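Local coordinates for protein putative O-GlcNAcase nagJ (Clostridium perfringens, PDB 6PV5) that probably hydrolyses hexosaminide bonds as a family 84 glycoside hydrolase, here as the part of a longer enzyme that holds the catalytic barrel and its two flanking domains, at residues K390-Y395 and D428-G433; V370-N375 and E386-V391; K128-V133 and K187-V192. All coordinates share one frame; numbering follows the deposited sequence.

Contact 1: K390-Y395 and D428-G433; sequences KVSNVY and DEEVSG. With EDO (1,2-ethanediol), chain D.
S392 and E430 carry this small contact between helix 385-395 and the loop that leads into strand 431-436, and they account for nearly all of the 93 Å² buried between the segments. The serine hydroxyl gives a short hydrogen bond to the glutamate, S392 OG to E430 OE1 at 2.6 Å. It reaches that oxygen on its anti side, 32° out of the carboxylate plane. S392 CB follows OG to within 3.5 Å of E430 OE1. With chi1 at 69°, OG stands between the backbone N and the carbonyl carbon of S392, close enough to the preceding turn to be hydrogen-bonded with K389 O as well. The hydroxyl thus stands between the carboxylate and the carbonyl of K389, held from both sides of the contact.

E430 reaches the serine with a folded chain: a bend about the CB-CG bond (chi2 -55°) keeps it from running straight out. A molecule of 1,2-ethanediol, probably from the crystallisation liquor, gives a second bond to the same oxygen, from EDO O2 to E430 OE1 at 2.9 Å. OE1 is thus gripped twice, while the other oxygen, OE2, has a long, weak ion pair with K389 NZ. The nearby lysine would probably favour the ionised glutamate.

The surroundings place the bond at the barrel wall. The backbone of E430 pairs with M399 at the start of strand 399-403, and S392 also packs on the M399 side chain. The contact joins the C-terminal turns of helix 385-395, which follows the sixth barrel strand, to the entry of the eighth strand of a (beta/alpha)8 barrel, at the end opposite the C-terminal strand ends where such barrels carry their active sites.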
ATOM      1  N   LYS A 390      14.341   2.162 -18.804  1.00 32.20           N
ATOM      2  CA  LYS A 390      13.977   2.600 -20.136  1.00 34.59           C
ATOM      3  C   LYS A 390      13.173   3.895 -20.054  1.00 34.40           C
ATOM      4  O   LYS A 390      13.243   4.728 -20.946  1.00 35.84           O
ATOM      5  CB  LYS A 390      13.245   1.495 -20.899  1.00 36.90           C
ATOM      6  CG  LYS A 390      12.893   1.865 -22.330  1.00 43.28           C
ATOM      7  CD  LYS A 390      12.362   0.711 -23.158  1.00 49.51           C
ATOM      8  CE  LYS A 390      12.358   1.031 -24.640  1.00 49.51           C
ATOM      9  NZ  LYS A 390      11.413   0.167 -25.391  1.00 52.13           N
ATOM     10  N   VAL A 391      12.389   4.046 -18.988  1.00 31.67           N
ATOM     11  CA  VAL A 391      11.499   5.191 -18.887  1.00 30.46           C
ATOM     12  C   VAL A 391      12.263   6.346 -18.234  1.00 28.65           C
ATOM     13  O   VAL A 391      12.104   7.479 -18.668  1.00 27.79           O
ATOM     14  CB  VAL A 391      10.188   4.860 -18.138  1.00 29.01           C
ATOM     15  CG1 VAL A 391       9.346   6.113 -17.897  1.00 26.06           C
ATOM     16  CG2 VAL A 391       9.375   3.808 -18.894  1.00 28.89           C
ATOM     17  N   SER A 392      13.086   6.050 -17.215  1.00 28.17           N
ATOM     18  CA  SER A 392      13.849   7.093 -16.538  1.00 34.10           C
ATOM     19  C   SER A 392      14.878   7.713 -17.489  1.00 34.60           C
ATOM     20  O   SER A 392      15.155   8.897 -17.390  1.00 34.37           O
ATOM     21  CB  SER A 392      14.489   6.597 -15.283  1.00 31.94           C
ATOM     22  OG  SER A 392      15.532   5.671 -15.581  1.00 39.28           O
ATOM     23  N   ASN A 393      15.371   6.925 -18.454  1.00 35.19           N
ATOM     24  CA  ASN A 393      16.289   7.423 -19.473  1.00 39.90           C
ATOM     25  C   ASN A 393      15.599   8.418 -20.393  1.00 39.66           C
ATOM     26  O   ASN A 393      16.217   9.383 -20.825  1.00 39.65           O
ATOM     27  CB  ASN A 393      16.992   6.311 -20.246  1.00 43.21           C
ATOM     28  CG  ASN A 393      18.094   5.683 -19.417  1.00 49.36           C
ATOM     29  OD1 ASN A 393      18.559   6.267 -18.431  1.00 53.74           O
ATOM     30  ND2 ASN A 393      18.512   4.487 -19.798  1.00 49.95           N
ATOM     31  N   VAL A 394      14.315   8.197 -20.677  1.00 36.89           N
ATOM     32  CA  VAL A 394      13.619   9.105 -21.576  1.00 34.15           C
ATOM     33  C   VAL A 394      13.333  10.416 -20.839  1.00 35.10           C
ATOM     34  O   VAL A 394      13.395  11.479 -21.445  1.00 33.59           O
ATOM     35  CB  VAL A 394      12.332   8.464 -22.137  1.00 37.24           C
ATOM     36  CG1 VAL A 394      11.506   9.449 -22.948  1.00 33.48           C
ATOM     37  CG2 VAL A 394      12.641   7.212 -22.953  1.00 34.07           C
ATOM     38  N   TYR A 395      13.012  10.329 -19.535  1.00 34.05           N
ATOM     39  CA  TYR A 395      12.531  11.469 -18.764  1.00 31.97           C
ATOM     40  C   TYR A 395      13.681  12.179 -18.049  1.00 33.63           C
ATOM     41  O   TYR A 395      13.482  13.253 -17.475  1.00 31.44           O
ATOM     42  CB  TYR A 395      11.423  11.041 -17.786  1.00 28.28           C
ATOM     43  CG  TYR A 395      10.039  11.167 -18.369  1.00 27.74           C
ATOM     44  CD1 TYR A 395       9.428  10.103 -19.019  1.00 26.63           C
ATOM     45  CD2 TYR A 395       9.336  12.357 -18.269  1.00 27.40           C
ATOM     46  CE1 TYR A 395       8.165  10.234 -19.575  1.00 30.77           C
ATOM     47  CE2 TYR A 395       8.071  12.502 -18.807  1.00 28.01           C
ATOM     48  CZ  TYR A 395       7.490  11.440 -19.476  1.00 30.71           C
ATOM     49  OH  TYR A 395       6.251  11.594 -20.025  1.00 32.89           O
ATOM     50  N   ASP A 428      14.529   1.152  -6.715  1.00 31.61           N
ATOM     51  CA  ASP A 428      14.901   2.424  -6.112  1.00 36.18           C
ATOM     52  C   ASP A 428      16.056   3.104  -6.867  1.00 37.68           C
ATOM     53  O   ASP A 428      16.230   4.318  -6.764  1.00 35.68           O
ATOM     54  CB  ASP A 428      15.114   2.303  -4.600  1.00 36.41           C
ATOM     55  CG  ASP A 428      16.252   1.382  -4.191  1.00 41.84           C
ATOM     56  OD1 ASP A 428      16.693   0.574  -5.022  1.00 49.14           O
ATOM     57  OD2 ASP A 428      16.685   1.474  -3.034  1.00 51.02           O
ATOM     58  N   GLU A 429      16.812   2.343  -7.669  1.00 37.51           N
ATOM     59  CA  GLU A 429      17.890   2.923  -8.465  1.00 38.04           C
ATOM     60  C   GLU A 429      17.337   3.878  -9.520  1.00 39.13           C
ATOM     61  O   GLU A 429      18.028   4.812  -9.910  1.00 42.05           O
ATOM     62  CB  GLU A 429      18.697   1.827  -9.162  1.00 34.64           C
ATOM     63  CG  GLU A 429      19.478   0.955  -8.201  1.00 39.53           C
ATOM     64  CD  GLU A 429      20.391  -0.064  -8.878  1.00 47.71           C
ATOM     65  OE1 GLU A 429      20.666   0.096 -10.088  1.00 51.19           O
ATOM     66  OE2 GLU A 429      20.833  -1.033  -8.198  1.00 55.49           O
ATOM     67  N   GLU A 430      16.103   3.635  -9.999  1.00 35.00           N
ATOM     68  CA  GLU A 430      15.547   4.414 -11.101  1.00 32.62           C
ATOM     69  C   GLU A 430      14.237   5.105 -10.708  1.00 29.18           C
ATOM     70  O   GLU A 430      13.653   5.858 -11.496  1.00 29.20           O
ATOM     71  CB  GLU A 430      15.342   3.521 -12.331  1.00 34.43           C
ATOM     72  CG  GLU A 430      16.625   2.965 -12.931  1.00 39.15           C
ATOM     73  CD  GLU A 430      17.686   3.995 -13.315  1.00 47.52           C
ATOM     74  OE1 GLU A 430      17.314   5.101 -13.776  1.00 45.15           O
ATOM     75  OE2 GLU A 430      18.892   3.697 -13.139  1.00 52.24           O
ATOM     76  N   VAL A 431      13.759   4.828  -9.495  1.00 28.17           N
ATOM     77  CA  VAL A 431      12.411   5.204  -9.101  1.00 27.82           C
ATOM     78  C   VAL A 431      12.480   5.805  -7.701  1.00 26.55           C
ATOM     79  O   VAL A 431      13.021   5.173  -6.796  1.00 28.31           O
ATOM     80  CB  VAL A 431      11.467   3.974  -9.158  1.00 28.83           C
ATOM     81  CG1 VAL A 431      10.063   4.302  -8.655  1.00 27.86           C
ATOM     82  CG2 VAL A 431      11.388   3.395 -10.567  1.00 25.71           C
ATOM     83  N   SER A 432      11.890   6.994  -7.527  1.00 27.98           N
ATOM     84  CA  SER A 432      11.987   7.745  -6.276  1.00 31.46           C
ATOM     85  C   SER A 432      10.667   7.725  -5.504  1.00 34.77           C
ATOM     86  O   SER A 432      10.609   8.160  -4.348  1.00 35.20           O
ATOM     87  CB  SER A 432      12.362   9.183  -6.570  1.00 32.14           C
ATOM     88  OG  SER A 432      11.383   9.769  -7.430  1.00 34.32           O
ATOM     89  N   GLY A 433       9.588   7.303  -6.173  1.00 31.03           N
ATOM     90  CA  GLY A 433       8.282   7.260  -5.530  1.00 33.58           C
ATOM     91  C   GLY A 433       7.545   5.947  -5.797  1.00 29.63           C
ATOM     92  O   GLY A 433       7.569   5.429  -6.913  1.00 26.56           O
TER
HETATM   93  C1  EDO D 603      18.292   9.565 -14.405  1.00 63.45           C
HETATM   94  O1  EDO D 603      18.618   8.932 -15.636  1.00 69.19           O
HETATM   95  C2  EDO D 603      17.595   8.702 -13.414  1.00 52.63           C
HETATM   96  O2  EDO D 603      18.366   7.625 -12.888  1.00 50.27           O

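Contact 2: V370-N375 and E386-V391; sequences VMWTGN and EDAKKV
The indole of W372 lies between its own chain and helix 385-395. Over one face sits G374 N, 3.1 Å above the plane and offset toward the rim. The opposite face takes V391, whose CG1 makes a CH-pi contact 4.2 Å from the centroid of the W372 five-membered ring, only 7° off its normal. The second methyl branch, V391 CG2, comes to 3.6 Å from W372 NE1. Near the benzo part, A388 CB meets W372 CH2 at 3.9 Å in an oblique approach. At the edge, in the ring plane, a water accepts the indole N-H, 2.8 Å from W372 NE1, and donates to N375 OD1; its link to D387 O is weak.

The amide of N375 and the carboxylate of D387 are turned nearly at right angles, 76° apart. N375 ND2 donates to D387 OD1 at 2.7 Å; the acceptor lies close to the amide plane, but the donor stands well above the carboxylate plane. A second water fastens the same pair, accepting from N375 N and donating to D387 OD2, which also receives the backbone N-H of S384, just before the helix. Three partners thus fix the rotation of this carboxylate, and the nearby helix N-terminus may stabilise its charge.

Apolar packing of A388 and V391 on the indole and a hydrated polar clasp at D387 together fasten strand 369-372 and the loop after it to helix 385-395, within the beta-alpha-beta unit completed by strand 399-403, the repeating element of a (beta/alpha)8 barrel.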
ATOM      1  N   VAL A 370       7.155  12.757 -12.051  1.00 30.24           N
ATOM      2  CA  VAL A 370       6.351  12.133 -13.095  1.00 29.63           C
ATOM      3  C   VAL A 370       6.042  10.687 -12.707  1.00 28.91           C
ATOM      4  O   VAL A 370       6.953   9.900 -12.440  1.00 27.46           O
ATOM      5  CB  VAL A 370       7.012  12.198 -14.485  1.00 29.01           C
ATOM      6  CG1 VAL A 370       6.122  11.599 -15.567  1.00 27.70           C
ATOM      7  CG2 VAL A 370       7.340  13.633 -14.877  1.00 31.69           C
ATOM      8  N   MET A 371       4.738  10.362 -12.730  1.00 27.75           N
ATOM      9  CA  MET A 371       4.212   9.047 -12.382  1.00 28.30           C
ATOM     10  C   MET A 371       3.992   8.244 -13.659  1.00 26.83           C
ATOM     11  O   MET A 371       3.600   8.781 -14.692  1.00 24.98           O
ATOM     12  CB  MET A 371       2.892   9.166 -11.599  1.00 28.29           C
ATOM     13  CG  MET A 371       3.117   9.778 -10.210  1.00 29.55           C
ATOM     14  SD  MET A 371       1.643   9.900  -9.124  1.00 35.54           S
ATOM     15  CE  MET A 371       0.549  10.988 -10.031  1.00 28.26           C
ATOM     16  N   TRP A 372       4.287   6.949 -13.581  1.00 23.59           N
ATOM     17  CA  TRP A 372       3.917   6.062 -14.666  1.00 23.10           C
ATOM     18  C   TRP A 372       3.526   4.717 -14.063  1.00 22.41           C
ATOM     19  O   TRP A 372       3.784   4.477 -12.878  1.00 23.05           O
ATOM     20  CB  TRP A 372       5.062   5.984 -15.699  1.00 22.45           C
ATOM     21  CG  TRP A 372       5.882   4.727 -15.745  1.00 20.41           C
ATOM     22  CD1 TRP A 372       5.971   3.864 -16.805  1.00 21.27           C
ATOM     23  CD2 TRP A 372       6.817   4.242 -14.760  1.00 22.06           C
ATOM     24  NE1 TRP A 372       6.877   2.867 -16.538  1.00 21.13           N
ATOM     25  CE2 TRP A 372       7.389   3.055 -15.281  1.00 19.96           C
ATOM     26  CE3 TRP A 372       7.200   4.665 -13.479  1.00 20.19           C
ATOM     27  CZ2 TRP A 372       8.326   2.301 -14.574  1.00 21.48           C
ATOM     28  CZ3 TRP A 372       8.130   3.923 -12.784  1.00 22.13           C
ATOM     29  CH2 TRP A 372       8.686   2.758 -13.318  1.00 24.16           C
ATOM     30  N   THR A 373       2.877   3.858 -14.861  1.00 23.41           N
ATOM     31  CA  THR A 373       2.292   2.659 -14.267  1.00 25.03           C
ATOM     32  C   THR A 373       3.150   1.411 -14.496  1.00 25.33           C
ATOM     33  O   THR A 373       2.816   0.336 -13.984  1.00 22.75           O
ATOM     34  CB  THR A 373       0.857   2.458 -14.777  1.00 25.61           C
ATOM     35  OG1 THR A 373       0.915   2.342 -16.203  1.00 25.59           O
ATOM     36  CG2 THR A 373      -0.080   3.581 -14.371  1.00 21.56           C
ATOM     37  N   GLY A 374       4.269   1.555 -15.230  1.00 24.38           N
ATOM     38  CA  GLY A 374       5.048   0.402 -15.671  1.00 23.15           C
ATOM     39  C   GLY A 374       4.799   0.145 -17.150  1.00 21.97           C
ATOM     40  O   GLY A 374       4.285   1.024 -17.839  1.00 23.30           O
ATOM     41  N   ASN A 375       5.126  -1.055 -17.644  1.00 23.77           N
ATOM     42  CA  ASN A 375       5.035  -1.278 -19.090  1.00 23.70           C
ATOM     43  C   ASN A 375       3.589  -1.177 -19.564  1.00 24.23           C
ATOM     44  O   ASN A 375       3.340  -0.764 -20.684  1.00 27.24           O
ATOM     45  CB  ASN A 375       5.600  -2.630 -19.547  1.00 25.05           C
ATOM     46  CG  ASN A 375       7.092  -2.763 -19.303  1.00 29.13           C
ATOM     47  OD1 ASN A 375       7.782  -1.780 -19.051  1.00 27.12           O
ATOM     48  ND2 ASN A 375       7.602  -3.977 -19.370  1.00 27.60           N
ATOM     49  N   GLU A 386      14.965  -2.907 -15.509  1.00 28.77           N
ATOM     50  CA  GLU A 386      15.171  -2.509 -16.894  1.00 28.72           C
ATOM     51  C   GLU A 386      13.943  -1.776 -17.436  1.00 31.69           C
ATOM     52  O   GLU A 386      14.113  -0.823 -18.179  1.00 30.12           O
ATOM     53  CB  GLU A 386      15.549  -3.711 -17.781  1.00 31.32           C
ATOM     54  N   ASP A 387      12.710  -2.229 -17.118  1.00 29.45           N
ATOM     55  CA  ASP A 387      11.506  -1.464 -17.470  1.00 30.11           C
ATOM     56  C   ASP A 387      11.610  -0.002 -17.007  1.00 29.41           C
ATOM     57  O   ASP A 387      11.241   0.914 -17.736  1.00 31.64           O
ATOM     58  CB  ASP A 387      10.245  -1.990 -16.773  1.00 33.19           C
ATOM     59  CG  ASP A 387       9.821  -3.404 -17.147  1.00 35.68           C
ATOM     60  OD1 ASP A 387      10.111  -3.816 -18.284  1.00 34.15           O
ATOM     61  OD2 ASP A 387       9.181  -4.082 -16.293  1.00 39.53           O
ATOM     62  N   ALA A 388      12.048   0.214 -15.764  1.00 28.02           N
ATOM     63  CA  ALA A 388      12.074   1.546 -15.172  1.00 29.79           C
ATOM     64  C   ALA A 388      13.198   2.377 -15.793  1.00 33.93           C
ATOM     65  O   ALA A 388      13.022   3.567 -16.060  1.00 28.76           O
ATOM     66  CB  ALA A 388      12.279   1.417 -13.692  1.00 27.04           C
ATOM     67  N   LYS A 389      14.346   1.716 -16.031  1.00 33.69           N
ATOM     68  CA  LYS A 389      15.497   2.338 -16.665  1.00 36.57           C
ATOM     69  C   LYS A 389      15.104   2.923 -18.017  1.00 32.19           C
ATOM     70  O   LYS A 389      15.459   4.049 -18.334  1.00 32.74           O
ATOM     71  CB  LYS A 389      16.640   1.326 -16.793  1.00 42.35           C
ATOM     72  CG  LYS A 389      17.934   1.873 -17.384  1.00 51.20           C
ATOM     73  CD  LYS A 389      18.936   2.298 -16.336  1.00 57.85           C
ATOM     74  CE  LYS A 389      20.329   2.486 -16.906  1.00 64.37           C
ATOM     75  NZ  LYS A 389      21.194   3.250 -15.977  1.00 66.07           N
ATOM     76  N   LYS A 390      14.341   2.162 -18.804  1.00 32.20           N
ATOM     77  CA  LYS A 390      13.977   2.600 -20.136  1.00 34.59           C
ATOM     78  C   LYS A 390      13.173   3.895 -20.054  1.00 34.40           C
ATOM     79  O   LYS A 390      13.243   4.728 -20.946  1.00 35.84           O
ATOM     80  CB  LYS A 390      13.245   1.495 -20.899  1.00 36.90           C
ATOM     81  CG  LYS A 390      12.893   1.865 -22.330  1.00 43.28           C
ATOM     82  CD  LYS A 390      12.362   0.711 -23.158  1.00 49.51           C
ATOM     83  CE  LYS A 390      12.358   1.031 -24.640  1.00 49.51           C
ATOM     84  NZ  LYS A 390      11.413   0.167 -25.391  1.00 52.13           N
ATOM     85  N   VAL A 391      12.389   4.046 -18.988  1.00 31.67           N
ATOM     86  CA  VAL A 391      11.499   5.191 -18.887  1.00 30.46           C
ATOM     87  C   VAL A 391      12.263   6.346 -18.234  1.00 28.65           C
ATOM     88  O   VAL A 391      12.104   7.479 -18.668  1.00 27.79           O
ATOM     89  CB  VAL A 391      10.188   4.860 -18.138  1.00 29.01           C
ATOM     90  CG1 VAL A 391       9.346   6.113 -17.897  1.00 26.06           C
ATOM     91  CG2 VAL A 391       9.375   3.808 -18.894  1.00 28.89           C
TER
HETATM   92  O   HOH W   1       7.854   0.757 -18.072  1.00 29.59           O
HETATM   93  O   HOH W   2       6.313  -3.127 -16.137  1.00 28.81           O

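Contact 3: K128-V133 and K187-V192; sequences KDEGYV and KMRAVV
R189 reaches from strand 188-192 to E130, which comes from the opposite direction at a type II turn formed by K128 to G131. CB, CG and CD of R189 make no contact with segment 128-133; the side chain packs instead on Y157, P184 and W457. CG lies anti to the carbonyl carbon, CD continues nearly straight, and the chain then bends at chi3, which turns the guanidinium toward the glutamate. NE does not serve this partner and is hydrogen-bonded to K216 O. R189 CZ stands 3.4 Å from E130 OE1. Beyond it, the two terminal nitrogens share the carboxylate unequally. R189 NH1 makes the main salt-bridge bond, 2.8 Å to E130 OE1, which it meets on the syn side, 21° out of the carboxylate plane, and it also bonds to F186 O. R189 NH2 adds two weak bonds, 3.1 Å to E130 OE1 and 3.4 Å to E130 OE2. The flat groups are steeply inclined, 67° apart, so this is not the coplanar, two-to-two pairing of an end-on salt bridge.

E130 runs extended beyond CG, and its other oxygen, OE2, has a firmer bond with N218 ND2. N218 also bonds K187 O and R189 N, tying the glutamate to the backbone of the strand as well as to its arginine. The positive phi of E130 (73°), at the third position of the turn, goes with a CB that points toward strand 188-192.

The charge of a buried arginine is thus probably neutralised by a carboxylate from another domain, while backbone carbonyls take further N-H groups. The chemistry implies a charged tie, one strong and two weak bonds backed by N218, between the domain that precedes the barrel and the first barrel strand, with both groups probably ionised.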
ATOM      1  N   LYS A 128      19.806   9.962   4.981  1.00 64.29           N
ATOM      2  CA  LYS A 128      18.634  10.313   4.197  1.00 57.95           C
ATOM      3  C   LYS A 128      17.621  11.023   5.083  1.00 51.34           C
ATOM      4  O   LYS A 128      17.582  10.813   6.294  1.00 50.02           O
ATOM      5  CB  LYS A 128      18.030   9.056   3.565  1.00 62.54           C
ATOM      6  CG  LYS A 128      17.653   9.174   2.094  1.00 65.68           C
ATOM      7  CD  LYS A 128      17.394   7.825   1.450  1.00 69.74           C
ATOM      8  CE  LYS A 128      18.593   6.901   1.510  1.00 74.08           C
ATOM      9  NZ  LYS A 128      18.225   5.507   1.174  1.00 80.46           N
ATOM     10  N   ASP A 129      16.785  11.847   4.451  1.00 53.87           N
ATOM     11  CA  ASP A 129      15.604  12.413   5.083  1.00 56.70           C
ATOM     12  C   ASP A 129      14.694  11.282   5.568  1.00 55.78           C
ATOM     13  O   ASP A 129      14.634  10.219   4.942  1.00 47.82           O
ATOM     14  CB  ASP A 129      14.874  13.358   4.125  1.00 60.41           C
ATOM     15  CG  ASP A 129      15.796  14.081   3.149  1.00 71.09           C
ATOM     16  OD1 ASP A 129      16.661  13.403   2.533  1.00 72.05           O
ATOM     17  OD2 ASP A 129      15.642  15.314   2.996  1.00 69.54           O
ATOM     18  N   GLU A 130      14.030  11.528   6.710  1.00 47.96           N
ATOM     19  CA  GLU A 130      13.136  10.600   7.395  1.00 47.14           C
ATOM     20  C   GLU A 130      13.925   9.487   8.081  1.00 42.43           C
ATOM     21  O   GLU A 130      13.335   8.645   8.751  1.00 43.15           O
ATOM     22  CB  GLU A 130      12.065  10.023   6.455  1.00 45.78           C
ATOM     23  CG  GLU A 130      11.129  11.057   5.847  1.00 45.38           C
ATOM     24  CD  GLU A 130      10.187  10.532   4.767  1.00 50.16           C
ATOM     25  OE1 GLU A 130      10.604   9.643   3.988  1.00 48.07           O
ATOM     26  OE2 GLU A 130       9.047  11.030   4.688  1.00 49.80           O
ATOM     27  N   GLY A 131      15.250   9.473   7.916  1.00 42.17           N
ATOM     28  CA  GLY A 131      16.087   8.532   8.650  1.00 45.80           C
ATOM     29  C   GLY A 131      16.005   8.773  10.160  1.00 48.31           C
ATOM     30  O   GLY A 131      15.623   9.861  10.590  1.00 47.63           O
ATOM     31  N   TYR A 132      16.319   7.739  10.957  1.00 46.47           N
ATOM     32  CA  TYR A 132      16.375   7.867  12.406  1.00 46.63           C
ATOM     33  C   TYR A 132      17.273   6.779  12.971  1.00 51.84           C
ATOM     34  O   TYR A 132      17.534   5.774  12.305  1.00 54.61           O
ATOM     35  CB  TYR A 132      14.986   7.771  13.049  1.00 54.45           C
ATOM     36  CG  TYR A 132      14.302   6.431  12.904  1.00 50.34           C
ATOM     37  CD1 TYR A 132      14.512   5.417  13.828  1.00 50.38           C
ATOM     38  CD2 TYR A 132      13.467   6.164  11.830  1.00 51.63           C
ATOM     39  CE1 TYR A 132      13.904   4.179  13.693  1.00 53.98           C
ATOM     40  CE2 TYR A 132      12.849   4.932  11.679  1.00 51.52           C
ATOM     41  CZ  TYR A 132      13.067   3.936  12.615  1.00 50.87           C
ATOM     42  OH  TYR A 132      12.487   2.710  12.472  1.00 50.68           O
ATOM     43  N   VAL A 133      17.749   7.008  14.201  1.00 53.30           N
ATOM     44  CA  VAL A 133      18.335   5.946  15.006  1.00 56.23           C
ATOM     45  C   VAL A 133      17.485   5.779  16.265  1.00 57.68           C
ATOM     46  O   VAL A 133      16.942   6.752  16.785  1.00 50.04           O
ATOM     47  CB  VAL A 133      19.827   6.181  15.318  1.00 54.95           C
ATOM     48  CG1 VAL A 133      20.412   5.044  16.148  1.00 55.60           C
ATOM     49  CG2 VAL A 133      20.644   6.352  14.044  1.00 56.87           C
ATOM     50  N   LYS A 187      11.542   7.981  -1.409  1.00 35.45           N
ATOM     51  CA  LYS A 187      11.384   9.230  -0.683  1.00 40.04           C
ATOM     52  C   LYS A 187       9.906   9.587  -0.618  1.00 39.20           C
ATOM     53  O   LYS A 187       9.494  10.378   0.232  1.00 37.18           O
ATOM     54  CB  LYS A 187      12.153  10.377  -1.348  1.00 38.89           C
ATOM     55  CG  LYS A 187      11.607  10.807  -2.700  1.00 43.16           C
ATOM     56  CD  LYS A 187      12.339  11.985  -3.328  1.00 47.02           C
ATOM     57  CE  LYS A 187      11.668  12.409  -4.618  1.00 51.62           C
ATOM     58  NZ  LYS A 187      12.163  13.715  -5.121  1.00 53.12           N
ATOM     59  N   MET A 188       9.139   9.054  -1.578  1.00 37.16           N
ATOM     60  CA  MET A 188       7.694   9.179  -1.532  1.00 35.08           C
ATOM     61  C   MET A 188       7.064   7.786  -1.541  1.00 33.88           C
ATOM     62  O   MET A 188       7.306   6.988  -2.453  1.00 30.36           O
ATOM     63  CB  MET A 188       7.139  10.017  -2.678  1.00 37.90           C
ATOM     64  CG  MET A 188       5.760  10.527  -2.344  1.00 41.52           C
ATOM     65  SD  MET A 188       4.778  11.054  -3.748  1.00 49.74           S
ATOM     66  CE  MET A 188       3.639  12.139  -2.892  1.00 53.00           C
ATOM     67  N   ARG A 189       6.290   7.521  -0.480  1.00 28.81           N
ATOM     68  CA  ARG A 189       5.588   6.265  -0.242  1.00 30.32           C
ATOM     69  C   ARG A 189       4.122   6.603   0.009  1.00 31.60           C
ATOM     70  O   ARG A 189       3.784   7.050   1.093  1.00 32.58           O
ATOM     71  CB  ARG A 189       6.197   5.542   0.960  1.00 28.18           C
ATOM     72  CG  ARG A 189       7.687   5.270   0.820  1.00 31.09           C
ATOM     73  CD  ARG A 189       8.402   4.904   2.112  1.00 33.59           C
ATOM     74  NE  ARG A 189       8.038   5.811   3.200  1.00 34.43           N
ATOM     75  CZ  ARG A 189       8.559   7.024   3.398  1.00 36.66           C
ATOM     76  NH1 ARG A 189       9.475   7.508   2.567  1.00 32.93           N
ATOM     77  NH2 ARG A 189       8.154   7.749   4.429  1.00 33.84           N
ATOM     78  N   ALA A 190       3.279   6.457  -1.024  1.00 28.90           N
ATOM     79  CA  ALA A 190       1.970   7.083  -1.016  1.00 27.60           C
ATOM     80  C   ALA A 190       0.880   6.046  -1.285  1.00 30.20           C
ATOM     81  O   ALA A 190       1.132   4.941  -1.775  1.00 27.55           O
ATOM     82  CB  ALA A 190       1.919   8.144  -2.089  1.00 26.82           C
ATOM     83  N   VAL A 191      -0.351   6.462  -0.993  1.00 28.67           N
ATOM     84  CA  VAL A 191      -1.549   5.822  -1.497  1.00 28.04           C
ATOM     85  C   VAL A 191      -2.291   6.893  -2.274  1.00 27.42           C
ATOM     86  O   VAL A 191      -2.367   8.022  -1.804  1.00 31.27           O
ATOM     87  CB  VAL A 191      -2.383   5.250  -0.330  1.00 27.32           C
ATOM     88  CG1 VAL A 191      -3.719   4.665  -0.770  1.00 27.68           C
ATOM     89  CG2 VAL A 191      -1.590   4.238   0.475  1.00 27.60           C
ATOM     90  N   VAL A 192      -2.795   6.548  -3.469  1.00 27.82           N
ATOM     91  CA  VAL A 192      -3.653   7.450  -4.226  1.00 26.54           C
ATOM     92  C   VAL A 192      -5.074   6.899  -4.164  1.00 30.59           C
ATOM     93  O   VAL A 192      -5.281   5.711  -4.364  1.00 31.31           O
ATOM     94  CB  VAL A 192      -3.191   7.657  -5.687  1.00 24.70           C
ATOM     95  CG1 VAL A 192      -3.037   6.333  -6.458  1.00 22.31           C
ATOM     96  CG2 VAL A 192      -4.104   8.643  -6.433  1.00 22.66           C
TER

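Contacts 1 and 2 hold the same helix, 385-395, from two places: contact 2 fixes its beginning and inner side to strand 369-372, and contact 1 ties its later turns to the entry of strand 431-436. Their centres are about 6 Å apart, and V431 packs on both A388 and W372. Contact 2 alone is buried, and it is mainly apolar, with waters bridging its polar border; contact 1 is a partly buried single hydrogen bond. Contact 3, likewise partly buried, is a salt bridge between domains, about 18 Å from contact 1 between centres. The barrel sheet links these two, since strands 431-436 and 188-192 are neighbours and S432 pairs with M188.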